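Local coordinates for protein intimin (Escherichia coli, PDB 6TPL) that probably forms part of an adhesin's extended extracellular stalk, two immunoglobulin-like domains in tandem whose fixed conformation restrains the reach of the passenger, at residues T21-Y26 with T69-K74; K110-T115 with D122-T127. All coordinates share one frame; numbering follows the deposited sequence.

Contact 1. Residues T21-Y26 with T69-K74; sequences TEAITY and TLKSDK. With MG (magnesium ion), chain E.
Within one sheet of the two-sheet bacterial Ig-like sandwich, strands 24-32 and 65-71 run antiparallel, and Ile24 and Leu70 form a hydrogen-bonded pair. Ile24 N gives its proton to Leu70 O over 2.9 Å, at 172°. The return bond from Leu70 N to Ile24 O is as short, 2.8 Å, but bent to 134°. Ile24 and Leu70 turn their apolar chains to the interior of the sandwich. Leu70 carries CG anti to the backbone N (chi1 -173°), and its branch reaches Tyr26: Leu70 CB sits at the ring edge, 3.8 Å from Tyr26 CE1, while Leu70 CD2 lies 3.5 Å from Tyr26 OH. Strand 76-83 packs on the same leucine through Val78 and Val80. The other face of the sheet holds Thr25 and Thr69, side by side and pointing the same way, with Thr25 OG1 3.5 Å from Thr69 CG2; beta-branched, partly polar residues suit a strand face that solvent partly reaches.

Lys71 lays its extended chain against segment 21-26. Its CG is 3.6 Å from Glu22 O, and its CE is 4.1 Å from Ala23 CB, the small alanine accommodating the long methylene chain. An alanine in place of Lys71 would probably strip this apolar cover from Ala23 and the backbone of Thr21 and Glu22, opening a gap beside them. Beyond the last rung, water 1 bridges Glu22 O and Ser72 N. The Glu22 side chain extends away to a magnesium ion, bound by its OE1 at 2.0 Å and by three waters; OE1 also meets Lys13 NZ, and OE2 accepts from Lys17 N. Ser72 OG, accepting from Lys74 N, makes an ST turn. Such pairing of strands B and E, one face on the core, is characteristic of the Ig-like sandwich.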
ATOM      1  N   THR A  21      -6.005  18.569  -1.728  1.00 35.70           N
ATOM      2  CA  THR A  21      -6.089  18.980  -3.123  1.00 36.83           C
ATOM      3  C   THR A  21      -5.467  17.966  -4.069  1.00 34.18           C
ATOM      4  O   THR A  21      -6.108  17.567  -5.047  1.00 32.45           O
ATOM      5  CB  THR A  21      -5.416  20.351  -3.308  1.00 36.33           C
ATOM      6  OG1 THR A  21      -6.091  21.334  -2.512  1.00 39.67           O
ATOM      7  CG2 THR A  21      -5.456  20.767  -4.772  1.00 36.64           C
ATOM      8  N   GLU A  22      -4.233  17.537  -3.816  1.00 24.55           N
ATOM      9  CA  GLU A  22      -3.609  16.546  -4.685  1.00 26.96           C
ATOM     10  C   GLU A  22      -4.399  15.246  -4.633  1.00 22.55           C
ATOM     11  O   GLU A  22      -4.795  14.792  -3.555  1.00 22.37           O
ATOM     12  CB  GLU A  22      -2.159  16.293  -4.277  1.00 41.99           C
ATOM     13  CG  GLU A  22      -1.451  15.321  -5.210  1.00 54.52           C
ATOM     14  CD  GLU A  22       0.027  15.175  -4.911  1.00 58.49           C
ATOM     15  OE1 GLU A  22       0.737  14.542  -5.722  1.00 50.12           O
ATOM     16  OE2 GLU A  22       0.480  15.693  -3.871  1.00 72.12           O
ATOM     17  N   ALA A  23      -4.628  14.648  -5.798  1.00 22.07           N
ATOM     18  CA  ALA A  23      -5.452  13.456  -5.912  1.00 21.37           C
ATOM     19  C   ALA A  23      -4.592  12.239  -6.217  1.00 20.10           C
ATOM     20  O   ALA A  23      -3.637  12.316  -6.997  1.00 19.85           O
ATOM     21  CB  ALA A  23      -6.512  13.624  -7.002  1.00 27.44           C
ATOM     22  N   ILE A  24      -4.927  11.120  -5.578  1.00 19.39           N
ATOM     23  CA  ILE A  24      -4.447   9.800  -5.971  1.00 18.25           C
ATOM     24  C   ILE A  24      -5.572   9.116  -6.738  1.00 18.12           C
ATOM     25  O   ILE A  24      -6.691   8.987  -6.226  1.00 18.47           O
ATOM     26  CB  ILE A  24      -4.027   8.966  -4.751  1.00 17.61           C
ATOM     27  CG1 ILE A  24      -2.893   9.667  -3.991  1.00 17.86           C
ATOM     28  CG2 ILE A  24      -3.576   7.584  -5.186  1.00 16.53           C
ATOM     29  CD1 ILE A  24      -2.404   8.902  -2.777  1.00 20.18           C
ATOM     30  N   THR A  25      -5.289   8.677  -7.964  1.00 17.71           N
ATOM     31  CA  THR A  25      -6.309   8.097  -8.831  1.00 17.71           C
ATOM     32  C   THR A  25      -6.146   6.580  -8.879  1.00 16.65           C
ATOM     33  O   THR A  25      -5.076   6.076  -9.232  1.00 15.95           O
ATOM     34  CB  THR A  25      -6.236   8.694 -10.238  1.00 18.18           C
ATOM     35  OG1 THR A  25      -6.492  10.104 -10.180  1.00 19.29           O
ATOM     36  CG2 THR A  25      -7.270   8.034 -11.148  1.00 18.52           C
ATOM     37  N   TYR A  26      -7.209   5.863  -8.522  1.00 16.60           N
ATOM     38  CA  TYR A  26      -7.231   4.408  -8.528  1.00 15.72           C
ATOM     39  C   TYR A  26      -7.927   3.896  -9.783  1.00 15.76           C
ATOM     40  O   TYR A  26      -8.874   4.509 -10.276  1.00 16.60           O
ATOM     41  CB  TYR A  26      -7.973   3.855  -7.306  1.00 15.71           C
ATOM     42  CG  TYR A  26      -7.302   4.096  -5.974  1.00 15.61           C
ATOM     43  CD1 TYR A  26      -7.379   5.333  -5.349  1.00 16.40           C
ATOM     44  CD2 TYR A  26      -6.618   3.080  -5.330  1.00 14.81           C
ATOM     45  CE1 TYR A  26      -6.773   5.557  -4.128  1.00 16.39           C
ATOM     46  CE2 TYR A  26      -6.011   3.294  -4.106  1.00 14.82           C
ATOM     47  CZ  TYR A  26      -6.092   4.532  -3.511  1.00 15.60           C
ATOM     48  OH  TYR A  26      -5.487   4.754  -2.292  1.00 15.69           O
ATOM     49  N   THR A  69     -10.910   8.851  -7.323  1.00 20.49           N
ATOM     50  CA  THR A  69      -9.790   9.598  -6.770  1.00 20.87           C
ATOM     51  C   THR A  69      -9.923   9.728  -5.258  1.00 38.32           C
ATOM     52  O   THR A  69     -11.013   9.603  -4.691  1.00 21.03           O
ATOM     53  CB  THR A  69      -9.662  10.994  -7.396  1.00 21.77           C
ATOM     54  OG1 THR A  69     -10.760  11.818  -6.984  1.00 22.42           O
ATOM     55  CG2 THR A  69      -9.633  10.912  -8.918  1.00 21.80           C
ATOM     56  N   LEU A  70      -8.784  10.010  -4.623  1.00 21.12           N
ATOM     57  CA  LEU A  70      -8.667  10.087  -3.174  1.00 21.25           C
ATOM     58  C   LEU A  70      -7.846  11.311  -2.795  1.00 21.97           C
ATOM     59  O   LEU A  70      -6.789  11.562  -3.384  1.00 22.08           O
ATOM     60  CB  LEU A  70      -8.005   8.820  -2.616  1.00 20.58           C
ATOM     61  CG  LEU A  70      -7.937   8.644  -1.100  1.00 20.69           C
ATOM     62  CD1 LEU A  70      -9.286   8.219  -0.558  1.00 20.60           C
ATOM     63  CD2 LEU A  70      -6.859   7.633  -0.735  1.00 20.27           C
ATOM     64  N   LYS A  71      -8.338  12.066  -1.820  1.00 22.53           N
ATOM     65  CA  LYS A  71      -7.644  13.229  -1.288  1.00 23.27           C
ATOM     66  C   LYS A  71      -7.736  13.191   0.230  1.00 23.42           C
ATOM     67  O   LYS A  71      -8.576  12.489   0.801  1.00 23.13           O
ATOM     68  CB  LYS A  71      -8.241  14.537  -1.821  1.00 24.12           C
ATOM     69  CG  LYS A  71      -8.411  14.583  -3.329  1.00 24.10           C
ATOM     70  CD  LYS A  71      -9.258  15.779  -3.746  1.00102.67           C
ATOM     71  CE  LYS A  71      -9.536  15.765  -5.242  1.00 99.85           C
ATOM     72  NZ  LYS A  71     -10.484  16.841  -5.651  1.00100.67           N
ATOM     73  N   SER A  72      -6.864  13.953   0.888  1.00 23.93           N
ATOM     74  CA  SER A  72      -6.859  13.947   2.345  1.00 24.16           C
ATOM     75  C   SER A  72      -6.222  15.222   2.879  1.00 41.80           C
ATOM     76  O   SER A  72      -5.327  15.798   2.258  1.00 25.23           O
ATOM     77  CB  SER A  72      -6.119  12.718   2.894  1.00 27.21           C
ATOM     78  OG  SER A  72      -6.247  12.618   4.301  1.00 25.47           O
ATOM     79  N   ASP A  73      -6.702  15.649   4.046  1.00 25.50           N
ATOM     80  CA  ASP A  73      -6.135  16.776   4.772  1.00 26.32           C
ATOM     81  C   ASP A  73      -5.289  16.335   5.959  1.00 26.27           C
ATOM     82  O   ASP A  73      -4.823  17.188   6.720  1.00 26.95           O
ATOM     83  CB  ASP A  73      -7.250  17.701   5.269  1.00 43.29           C
ATOM     84  CG  ASP A  73      -7.876  18.518   4.160  1.00 37.51           C
ATOM     85  OD1 ASP A  73      -7.172  19.363   3.568  1.00 31.00           O
ATOM     86  OD2 ASP A  73      -9.078  18.321   3.880  1.00 36.65           O
ATOM     87  N   LYS A  74      -5.096  15.028   6.146  1.00 25.55           N
ATOM     88  CA  LYS A  74      -4.407  14.518   7.319  1.00 25.59           C
ATOM     89  C   LYS A  74      -3.234  13.647   6.896  1.00 25.07           C
ATOM     90  O   LYS A  74      -3.416  12.702   6.107  1.00 24.38           O
ATOM     91  CB  LYS A  74      -5.378  13.718   8.204  1.00 57.16           C
ATOM     92  CG  LYS A  74      -4.760  13.187   9.487  1.00 57.21           C
ATOM     93  CD  LYS A  74      -5.644  12.158  10.185  1.00 54.26           C
ATOM     94  CE  LYS A  74      -5.022  11.730  11.513  1.00 54.10           C
ATOM     95  NZ  LYS A  74      -5.758  10.609  12.161  1.00 55.80           N
TER
HETATM   96 MG    MG E 803       2.430  13.871  -6.480  1.00 49.38          MG
HETATM   97  O   HOH W   1      -4.945  15.278  -0.811  1.00 16.41           O
HETATM   98  O   HOH W   2       4.798  14.199  -6.715  1.00 53.35           O
HETATM   99  O   HOH W   3       2.750  11.786  -5.322  1.00 41.33           O
HETATM  100  O   HOH W   4       3.054  12.724  -8.692  1.00 60.86           O

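Contact 2. Residues K110-T115 with D122-T127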
ATOM      1  N   LYS A 110       7.228  -1.086   0.584  1.00 11.24           N
ATOM      2  CA  LYS A 110       6.927  -2.164  -0.348  1.00  9.97           C
ATOM      3  C   LYS A 110       7.636  -3.436   0.096  1.00  9.86           C
ATOM      4  O   LYS A 110       8.759  -3.381   0.605  1.00 10.15           O
ATOM      5  CB  LYS A 110       7.360  -1.799  -1.775  1.00 11.17           C
ATOM      6  CG  LYS A 110       6.655  -0.586  -2.368  1.00 15.73           C
ATOM      7  CD  LYS A 110       7.216  -0.269  -3.748  1.00 20.30           C
ATOM      8  CE  LYS A 110       6.570   0.955  -4.372  1.00 24.43           C
ATOM      9  NZ  LYS A 110       7.118   1.219  -5.735  1.00 27.72           N
ATOM     10  N   ALA A 111       6.965  -4.575  -0.088  1.00  9.68           N
ATOM     11  CA  ALA A 111       7.546  -5.895   0.118  1.00  9.67           C
ATOM     12  C   ALA A 111       7.731  -6.551  -1.244  1.00 10.75           C
ATOM     13  O   ALA A 111       6.853  -6.454  -2.107  1.00 12.05           O
ATOM     14  CB  ALA A 111       6.650  -6.748   1.021  1.00  9.68           C
ATOM     15  N   ASP A 112       8.887  -7.185  -1.458  1.00  9.91           N
ATOM     16  CA  ASP A 112       9.140  -7.772  -2.769  1.00 10.15           C
ATOM     17  C   ASP A 112       8.277  -9.007  -3.019  1.00 10.33           C
ATOM     18  O   ASP A 112       8.007  -9.328  -4.180  1.00 10.56           O
ATOM     19  CB  ASP A 112      10.639  -8.069  -2.930  1.00 10.25           C
ATOM     20  CG  ASP A 112      11.145  -9.167  -2.014  1.00 10.27           C
ATOM     21  OD1 ASP A 112      12.101  -9.873  -2.423  1.00 10.86           O
ATOM     22  OD2 ASP A 112      10.610  -9.337  -0.902  1.00 10.12           O
ATOM     23  N   LYS A 113       7.804  -9.670  -1.966  1.00 10.28           N
ATOM     24  CA  LYS A 113       6.843 -10.758  -2.093  1.00 10.50           C
ATOM     25  C   LYS A 113       6.051 -10.860  -0.795  1.00 10.39           C
ATOM     26  O   LYS A 113       6.476 -10.358   0.248  1.00 10.17           O
ATOM     27  CB  LYS A 113       7.528 -12.091  -2.413  1.00 10.79           C
ATOM     28  CG  LYS A 113       8.542 -12.544  -1.382  1.00 10.75           C
ATOM     29  CD  LYS A 113       9.232 -13.819  -1.842  1.00 11.14           C
ATOM     30  CE  LYS A 113      10.273 -14.297  -0.848  1.00 11.17           C
ATOM     31  NZ  LYS A 113      11.037 -15.461  -1.379  1.00 11.62           N
ATOM     32  N   THR A 114       4.890 -11.510  -0.865  1.00 10.59           N
ATOM     33  CA  THR A 114       3.987 -11.606   0.275  1.00 10.57           C
ATOM     34  C   THR A 114       4.021 -12.968   0.957  1.00 10.81           C
ATOM     35  O   THR A 114       3.258 -13.191   1.903  1.00 10.87           O
ATOM     36  CB  THR A 114       2.550 -11.294  -0.153  1.00 10.70           C
ATOM     37  OG1 THR A 114       2.097 -12.277  -1.087  1.00 11.04           O
ATOM     38  CG2 THR A 114       2.452  -9.918  -0.809  1.00 17.06           C
ATOM     39  N   THR A 115       4.864 -13.887   0.494  1.00 11.00           N
ATOM     40  CA  THR A 115       4.972 -15.205   1.105  1.00 11.31           C
ATOM     41  C   THR A 115       6.428 -15.646   1.101  1.00 11.37           C
ATOM     42  O   THR A 115       7.217 -15.203   0.267  1.00 11.28           O
ATOM     43  CB  THR A 115       4.130 -16.268   0.373  1.00 11.78           C
ATOM     44  OG1 THR A 115       4.634 -16.445  -0.954  1.00 11.94           O
ATOM     45  CG2 THR A 115       2.669 -15.858   0.302  1.00 11.79           C
ATOM     46  N   ASP A 122      14.810 -17.917   3.854  1.00 12.23           N
ATOM     47  CA  ASP A 122      14.037 -17.286   2.790  1.00 12.00           C
ATOM     48  C   ASP A 122      13.576 -15.910   3.250  1.00 11.44           C
ATOM     49  O   ASP A 122      12.722 -15.797   4.133  1.00 12.62           O
ATOM     50  CB  ASP A 122      12.843 -18.161   2.431  1.00 12.25           C
ATOM     51  CG  ASP A 122      12.144 -17.692   1.176  1.00 12.14           C
ATOM     52  OD1 ASP A 122      11.089 -18.260   0.838  1.00 12.33           O
ATOM     53  OD2 ASP A 122      12.661 -16.767   0.521  1.00 11.92           O
ATOM     54  N   ALA A 123      14.113 -14.862   2.639  1.00 12.14           N
ATOM     55  CA  ALA A 123      13.954 -13.504   3.142  1.00 14.12           C
ATOM     56  C   ALA A 123      12.973 -12.699   2.298  1.00 13.51           C
ATOM     57  O   ALA A 123      12.961 -12.795   1.066  1.00 11.36           O
ATOM     58  CB  ALA A 123      15.309 -12.789   3.189  1.00 15.48           C
ATOM     59  N   ILE A 124      12.145 -11.911   2.981  1.00 10.42           N
ATOM     60  CA  ILE A 124      11.290 -10.912   2.351  1.00  9.89           C
ATOM     61  C   ILE A 124      11.931  -9.548   2.544  1.00 12.48           C
ATOM     62  O   ILE A 124      12.318  -9.188   3.662  1.00 11.41           O
ATOM     63  CB  ILE A 124       9.867 -10.949   2.932  1.00  9.32           C
ATOM     64  CG1 ILE A 124       9.165 -12.237   2.481  1.00  9.71           C
ATOM     65  CG2 ILE A 124       9.087  -9.727   2.473  1.00  9.05           C
ATOM     66  CD1 ILE A 124       7.858 -12.512   3.164  1.00  9.83           C
ATOM     67  N   THR A 125      12.058  -8.796   1.459  1.00 13.00           N
ATOM     68  CA  THR A 125      12.752  -7.518   1.473  1.00 13.49           C
ATOM     69  C   THR A 125      11.730  -6.387   1.507  1.00 11.09           C
ATOM     70  O   THR A 125      10.799  -6.357   0.695  1.00 13.24           O
ATOM     71  CB  THR A 125      13.664  -7.371   0.252  1.00 10.97           C
ATOM     72  OG1 THR A 125      14.588  -8.462   0.200  1.00 11.65           O
ATOM     73  CG2 THR A 125      14.437  -6.053   0.325  1.00 17.61           C
ATOM     74  N   TYR A 126      11.900  -5.474   2.460  1.00 10.59           N
ATOM     75  CA  TYR A 126      11.051  -4.300   2.604  1.00  8.85           C
ATOM     76  C   TYR A 126      11.861  -3.066   2.249  1.00  9.21           C
ATOM     77  O   TYR A 126      12.990  -2.910   2.723  1.00 12.84           O
ATOM     78  CB  TYR A 126      10.521  -4.161   4.031  1.00  8.39           C
ATOM     79  CG  TYR A 126       9.590  -5.261   4.458  1.00 11.91           C
ATOM     80  CD1 TYR A 126      10.082  -6.480   4.901  1.00  8.59           C
ATOM     81  CD2 TYR A 126       8.220  -5.077   4.427  1.00 10.98           C
ATOM     82  CE1 TYR A 126       9.235  -7.490   5.293  1.00  8.72           C
ATOM     83  CE2 TYR A 126       7.359  -6.079   4.816  1.00  9.38           C
ATOM     84  CZ  TYR A 126       7.872  -7.287   5.249  1.00 10.80           C
ATOM     85  OH  TYR A 126       7.028  -8.294   5.641  1.00 11.04           O
ATOM     86  N   THR A 127      11.276  -2.181   1.446  1.00 10.28           N
ATOM     87  CA  THR A 127      11.941  -0.964   1.000  1.00  9.86           C
ATOM     88  C   THR A 127      11.045   0.225   1.314  1.00 11.67           C
ATOM     89  O   THR A 127       9.904   0.291   0.846  1.00 11.20           O
ATOM     90  CB  THR A 127      12.259  -1.029  -0.495  1.00 11.03           C
ATOM     91  OG1 THR A 127      13.085  -2.175  -0.767  1.00 11.00           O
ATOM     92  CG2 THR A 127      12.982   0.230  -0.954  1.00 13.15           C
TER
HETATM   93  O   HOH W   5      13.822 -10.906  -0.725  1.00  9.68           O
HETATM   94  O   HOH W   6       9.465 -18.055  -1.299  1.00 11.63           O
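Lys113 and Asp122 form a salt bridge, Lys113 NZ standing 2.8 Å from Asp122 OD2, which receives it on its syn lone pair. Water 6 closes a second path between them, accepting from Lys113 NZ and donating to Asp122 OD1. That second oxygen also accepts from Val117 N, which helps to fix the carboxylate.

Asp112 makes the next polar link. Its OD2 accepts from Thr125 N over 2.8 Å, a bond of 164° that meets the oxygen from above the carboxylate plane, 53° out of it. With CG held between the backbone N and the carbonyl carbon (chi1 67°), the short acid folds back to Thr125, while its own N donates to Thr125 O at 3.0 Å. Water 5 joins Asp112 OD1, Ala123 O and Thr125 OG1. The carboxylate thus takes a place that a backbone carbonyl would fill in a continuing ladder, just where the first strand of the Ig-like domain leaves 124-132 and passes to 115-117, parallel to 194-197 in the other sheet: the A to A' switch of Ig folds.

Before the switch the ladder is regular, Lys110 and Thr127 exchanging two backbone bonds, with Thr127 N 2.9 Å from Lys110 O. Toward the interior, Ala111 is small enough to sit beside the Tyr126 ring, its CB 3.9 Å from Tyr126 CE2. Branched Ile124 fills the space under the diverging chain, its CG2 3.5 Å from Lys113 O and its CG1 3.9 Å from Lys113 CG, and on its inner side it packs against Val194 and Phe196.

In the fold
Contact 1 closes before contact 2 opens along the chain, and each belongs to a different Ig-like domain of the pair. Their centres are about 27 Å apart, on opposite sides of the chain's centre, with nearest atoms about 12 Å apart, so they do not touch. They share no strand or sheet, yet both involve the start of the equivalent strand B, 24-32 in one domain and 124-132 in the other. Contact 1 joins that strand to its neighbour 65-71, contact 2 to its neighbour on the opposite flank, 105-111. Together they illustrate both borders of one strand in a repeated sandwich, consistent with a stalk built from similar modules in series.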